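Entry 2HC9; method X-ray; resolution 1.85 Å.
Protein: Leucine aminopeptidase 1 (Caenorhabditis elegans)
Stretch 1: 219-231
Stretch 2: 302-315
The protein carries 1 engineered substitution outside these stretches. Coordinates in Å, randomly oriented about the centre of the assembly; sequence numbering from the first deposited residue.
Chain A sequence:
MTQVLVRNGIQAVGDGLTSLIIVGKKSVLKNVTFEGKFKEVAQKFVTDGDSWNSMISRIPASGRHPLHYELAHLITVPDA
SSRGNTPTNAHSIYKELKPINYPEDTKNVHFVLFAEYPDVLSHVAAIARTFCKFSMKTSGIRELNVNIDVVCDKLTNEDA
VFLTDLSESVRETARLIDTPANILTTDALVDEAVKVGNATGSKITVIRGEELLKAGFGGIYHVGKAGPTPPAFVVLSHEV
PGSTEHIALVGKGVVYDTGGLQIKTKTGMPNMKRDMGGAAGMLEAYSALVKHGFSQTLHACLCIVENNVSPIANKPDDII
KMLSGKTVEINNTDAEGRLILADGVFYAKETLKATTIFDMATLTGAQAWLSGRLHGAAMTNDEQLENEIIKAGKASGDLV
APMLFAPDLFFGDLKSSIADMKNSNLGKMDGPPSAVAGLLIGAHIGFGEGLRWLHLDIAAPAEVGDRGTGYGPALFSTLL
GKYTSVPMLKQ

Stretch 1 219-231: GIYHVGKAGPTPP
Stretch 2 302-315: LCIVENNVSPIANK

Two segments of a chain can pack closely without one direct hydrogen bond between them, leaving water to satisfy the backbone; this contact in leucine aminopeptidase 1, which buries 831 Å², is an example. The axes of a helix running through I220 to V223 and of strand 302-307 approach to 7.3 Å, their N-to-C directions 28° apart. A type I turn, G224 to G227, closed by G227 N to G224 O at 3.0 Å, follows the helix; another, S310 to A313, follows the strand. CA atoms pair I220 with C303 (6.7 Å), A226 with A313 (5.0 Å), G227 with E306 (4.8 Å) and P231 with V305 (4.4 Å).

The apolar contacts centre on V305 (chi1 m). Its CG1 meets I220 CG2 (m, t) and P231 CB, each at 3.8 Å, and its CG2 meets V223 CG1 (chi1 t) at 3.7 Å. Beyond, A226 CB touches A313 CB at 3.5 Å. G224 (phi/psi -89/-4) has no room for a CB, which would fall 2.9 Å from V305 CG1; instead its CA makes a CA-H...O contact with E306 O at 3.6 Å. P231 CA does likewise with I304 O at 3.4 Å.

Water supplies the polar links. Water 2 lies 2.7 Å from both V223 O and E306 O, and accepts from N308 N at 3.0 Å and, weakly, from A226 N at 3.1 Å. Water 3 donates to G224 O (2.7 Å) and T229 O (3.0 Å) while accepting from E306 N (2.9 Å). Water 1 joins H222 O (2.8 Å) to N314 N (2.9 Å).

K225, extended after chi1 p, bonds through NZ to H222 ND1 at 2.9 Å. The same NZ donates to waters 4 and 5, each 2.9 Å away, which donate to N314 OD1 (2.8 Å) and I312 O (2.6 Å). A226 O alone remains buried without a partner.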

# COMPACT_ATOMS: atom_id res chain seq x y z
N GLY A 219 -9.81 -5.35 31.63
CA GLY A 219 -10.04 -4.67 30.36
C GLY A 219 -9.80 -3.18 30.49
O GLY A 219 -9.02 -2.62 29.72
N ILE A 220 -10.47 -2.54 31.45
CA ILE A 220 -10.35 -1.08 31.60
C ILE A 220 -8.91 -0.71 31.96
O ILE A 220 -8.33 0.20 31.37
CB ILE A 220 -11.32 -0.54 32.67
CG1 ILE A 220 -12.74 -1.04 32.33
CG2 ILE A 220 -11.27 1.00 32.71
CD1 ILE A 220 -13.86 -0.36 33.20
N TYR A 221 -8.32 -1.44 32.91
CA TYR A 221 -6.97 -1.13 33.37
C TYR A 221 -5.93 -1.32 32.27
O TYR A 221 -5.11 -0.43 32.02
CB TYR A 221 -6.57 -1.98 34.58
CG TYR A 221 -5.17 -1.65 35.04
CD1 TYR A 221 -4.07 -2.43 34.63
CD2 TYR A 221 -4.92 -0.53 35.84
CE1 TYR A 221 -2.76 -2.13 35.07
CE2 TYR A 221 -3.63 -0.22 36.26
CZ TYR A 221 -2.56 -1.02 35.86
OH TYR A 221 -1.27 -0.71 36.27
N HIS A 222 -5.93 -2.50 31.66
CA HIS A 222 -4.84 -2.78 30.72
C HIS A 222 -4.90 -1.93 29.45
O HIS A 222 -3.87 -1.52 28.93
CB HIS A 222 -4.68 -4.29 30.48
CG HIS A 222 -4.18 -5.01 31.70
ND1 HIS A 222 -2.90 -4.84 32.19
CD2 HIS A 222 -4.81 -5.84 32.57
CE1 HIS A 222 -2.75 -5.56 33.29
NE2 HIS A 222 -3.90 -6.17 33.55
N VAL A 223 -6.11 -1.60 29.00
CA VAL A 223 -6.23 -0.67 27.88
C VAL A 223 -5.67 0.71 28.23
O VAL A 223 -4.92 1.31 27.44
CB VAL A 223 -7.72 -0.56 27.38
CG1 VAL A 223 -7.90 0.62 26.44
CG2 VAL A 223 -8.13 -1.89 26.69
N GLY A 224 -6.05 1.22 29.40
CA GLY A 224 -5.74 2.62 29.75
C GLY A 224 -4.41 2.88 30.45
O GLY A 224 -4.06 4.04 30.72
N LYS A 225 -3.67 1.81 30.76
CA LYS A 225 -2.45 1.91 31.62
C LYS A 225 -1.32 2.71 30.96
O LYS A 225 -0.45 3.23 31.65
CB LYS A 225 -1.92 0.53 32.02
CG LYS A 225 -1.49 -0.38 30.84
CD LYS A 225 -1.10 -1.81 31.33
CE LYS A 225 -1.04 -2.78 30.15
NZ LYS A 225 -0.54 -4.12 30.58
N ALA A 226 -1.32 2.80 29.63
CA ALA A 226 -0.29 3.58 28.93
C ALA A 226 -0.81 4.97 28.54
O ALA A 226 -0.21 5.67 27.72
CB ALA A 226 0.22 2.81 27.71
N GLY A 227 -1.91 5.41 29.14
CA GLY A 227 -2.37 6.81 28.92
C GLY A 227 -1.56 7.79 29.77
O GLY A 227 -0.94 7.40 30.77
N PRO A 228 -1.56 9.08 29.37
CA PRO A 228 -0.87 10.10 30.15
C PRO A 228 -1.56 10.41 31.48
O PRO A 228 -0.92 10.93 32.39
CB PRO A 228 -0.91 11.33 29.21
CG PRO A 228 -2.13 11.16 28.41
CD PRO A 228 -2.23 9.64 28.19
N THR A 229 -2.85 10.09 31.59
CA THR A 229 -3.60 10.20 32.84
C THR A 229 -4.33 8.86 33.00
O THR A 229 -4.51 8.14 32.01
CB THR A 229 -4.61 11.38 32.80
OG1 THR A 229 -5.47 11.21 31.67
CG2 THR A 229 -3.87 12.76 32.69
N PRO A 230 -4.64 8.47 34.24
CA PRO A 230 -5.02 7.07 34.45
C PRO A 230 -6.42 6.66 34.00
O PRO A 230 -7.32 7.51 33.84
CB PRO A 230 -4.85 6.87 35.95
CG PRO A 230 -4.93 8.20 36.54
CD PRO A 230 -4.51 9.21 35.51
N PRO A 231 -6.61 5.34 33.79
CA PRO A 231 -7.93 4.84 33.42
C PRO A 231 -8.91 5.02 34.61
O PRO A 231 -8.46 5.11 35.76
CB PRO A 231 -7.67 3.33 33.14
CG PRO A 231 -6.42 3.00 33.96
CD PRO A 231 -5.59 4.27 33.85
N LEU A 302 -19.42 4.49 32.97
CA LEU A 302 -18.53 5.09 31.97
C LEU A 302 -17.15 4.48 32.06
O LEU A 302 -16.54 4.53 33.12
CB LEU A 302 -18.46 6.61 32.14
CG LEU A 302 -19.85 7.28 32.18
CD1 LEU A 302 -19.65 8.79 32.30
CD2 LEU A 302 -20.76 6.96 30.98
N CYS A 303 -16.67 3.90 30.96
CA CYS A 303 -15.37 3.27 30.95
C CYS A 303 -14.42 4.25 30.29
O CYS A 303 -14.53 4.48 29.08
CB CYS A 303 -15.45 1.95 30.15
SG CYS A 303 -16.76 0.84 30.76
N ILE A 304 -13.52 4.86 31.07
CA ILE A 304 -12.82 6.09 30.63
C ILE A 304 -11.30 5.81 30.60
O ILE A 304 -10.69 5.58 31.64
CB ILE A 304 -13.09 7.27 31.57
CG1 ILE A 304 -14.59 7.62 31.54
CG2 ILE A 304 -12.28 8.51 31.13
CD1 ILE A 304 -15.02 8.60 32.69
N VAL A 305 -10.74 5.75 29.40
CA VAL A 305 -9.32 5.37 29.23
C VAL A 305 -8.72 6.20 28.10
O VAL A 305 -9.44 6.73 27.26
CB VAL A 305 -9.15 3.88 28.83
CG1 VAL A 305 -9.70 2.94 29.91
CG2 VAL A 305 -9.80 3.61 27.44
N GLU A 306 -7.39 6.32 28.08
CA GLU A 306 -6.73 6.75 26.86
C GLU A 306 -5.85 5.61 26.36
O GLU A 306 -5.12 5.01 27.14
CB GLU A 306 -5.91 8.03 27.10
CG GLU A 306 -5.17 8.49 25.79
CD GLU A 306 -4.59 9.90 25.84
OE1 GLU A 306 -5.15 10.76 26.56
OE2 GLU A 306 -3.57 10.15 25.15
N ASN A 307 -5.96 5.30 25.05
CA ASN A 307 -5.25 4.17 24.45
C ASN A 307 -4.01 4.71 23.73
O ASN A 307 -4.11 5.29 22.63
CB ASN A 307 -6.20 3.44 23.46
CG ASN A 307 -5.68 2.06 23.05
OD1 ASN A 307 -4.96 1.42 23.80
ND2 ASN A 307 -6.03 1.63 21.84
N ASN A 308 -2.85 4.60 24.38
CA ASN A 308 -1.64 5.25 23.89
C ASN A 308 -0.46 4.28 23.88
O ASN A 308 -0.63 3.07 24.08
CB ASN A 308 -1.32 6.55 24.69
CG ASN A 308 -0.70 7.66 23.81
OD1 ASN A 308 0.31 7.44 23.14
ND2 ASN A 308 -1.29 8.86 23.84
N VAL A 309 0.73 4.79 23.61
CA VAL A 309 1.86 3.97 23.20
C VAL A 309 3.03 4.16 24.19
O VAL A 309 3.55 5.27 24.34
CB VAL A 309 2.32 4.37 21.76
CG1 VAL A 309 3.58 3.63 21.37
CG2 VAL A 309 1.17 4.09 20.77
N SER A 310 3.42 3.07 24.85
CA SER A 310 4.65 3.08 25.66
C SER A 310 5.09 1.64 25.89
O SER A 310 4.35 0.71 25.54
CB SER A 310 4.41 3.77 27.01
OG SER A 310 3.79 2.89 27.94
N PRO A 311 6.27 1.44 26.49
CA PRO A 311 6.72 0.08 26.78
C PRO A 311 5.82 -0.72 27.72
O PRO A 311 5.93 -1.94 27.76
CB PRO A 311 8.09 0.28 27.43
CG PRO A 311 8.56 1.63 26.88
CD PRO A 311 7.29 2.45 26.88
N ILE A 312 4.94 -0.06 28.47
CA ILE A 312 4.00 -0.78 29.31
C ILE A 312 2.63 -1.01 28.68
O ILE A 312 1.78 -1.65 29.29
CB ILE A 312 3.88 -0.18 30.74
CG1 ILE A 312 3.24 1.22 30.71
CG2 ILE A 312 5.25 -0.25 31.45
CD1 ILE A 312 2.63 1.63 32.06
N ALA A 313 2.44 -0.52 27.45
CA ALA A 313 1.11 -0.67 26.78
C ALA A 313 0.82 -2.14 26.44
O ALA A 313 1.76 -2.96 26.30
CB ALA A 313 1.02 0.20 25.51
N ASN A 314 -0.46 -2.46 26.26
CA ASN A 314 -0.89 -3.70 25.58
C ASN A 314 -0.09 -3.92 24.28
O ASN A 314 0.20 -2.96 23.56
CB ASN A 314 -2.37 -3.60 25.17
CG ASN A 314 -3.34 -3.76 26.34
OD1 ASN A 314 -3.02 -4.34 27.39
ND2 ASN A 314 -4.58 -3.25 26.14
N LYS A 315 0.24 -5.18 24.01
CA LYS A 315 0.96 -5.64 22.82
C LYS A 315 0.14 -6.82 22.26
O LYS A 315 -0.36 -7.60 23.04
CB LYS A 315 2.30 -6.29 23.23
CG LYS A 315 3.30 -5.47 23.98
CD LYS A 315 4.53 -6.27 24.31
CE LYS A 315 4.52 -6.76 25.74
NZ LYS A 315 5.24 -5.84 26.64
O HOH W 1 -2.22 -0.32 27.04
O HOH W 2 -3.07 3.23 27.08
O HOH W 3 -5.89 5.97 30.54
O HOH W 4 -1.27 -6.13 28.57
O HOH W 5 2.11 -3.29 31.30
O HOH W 6 -6.15 11.09 29.12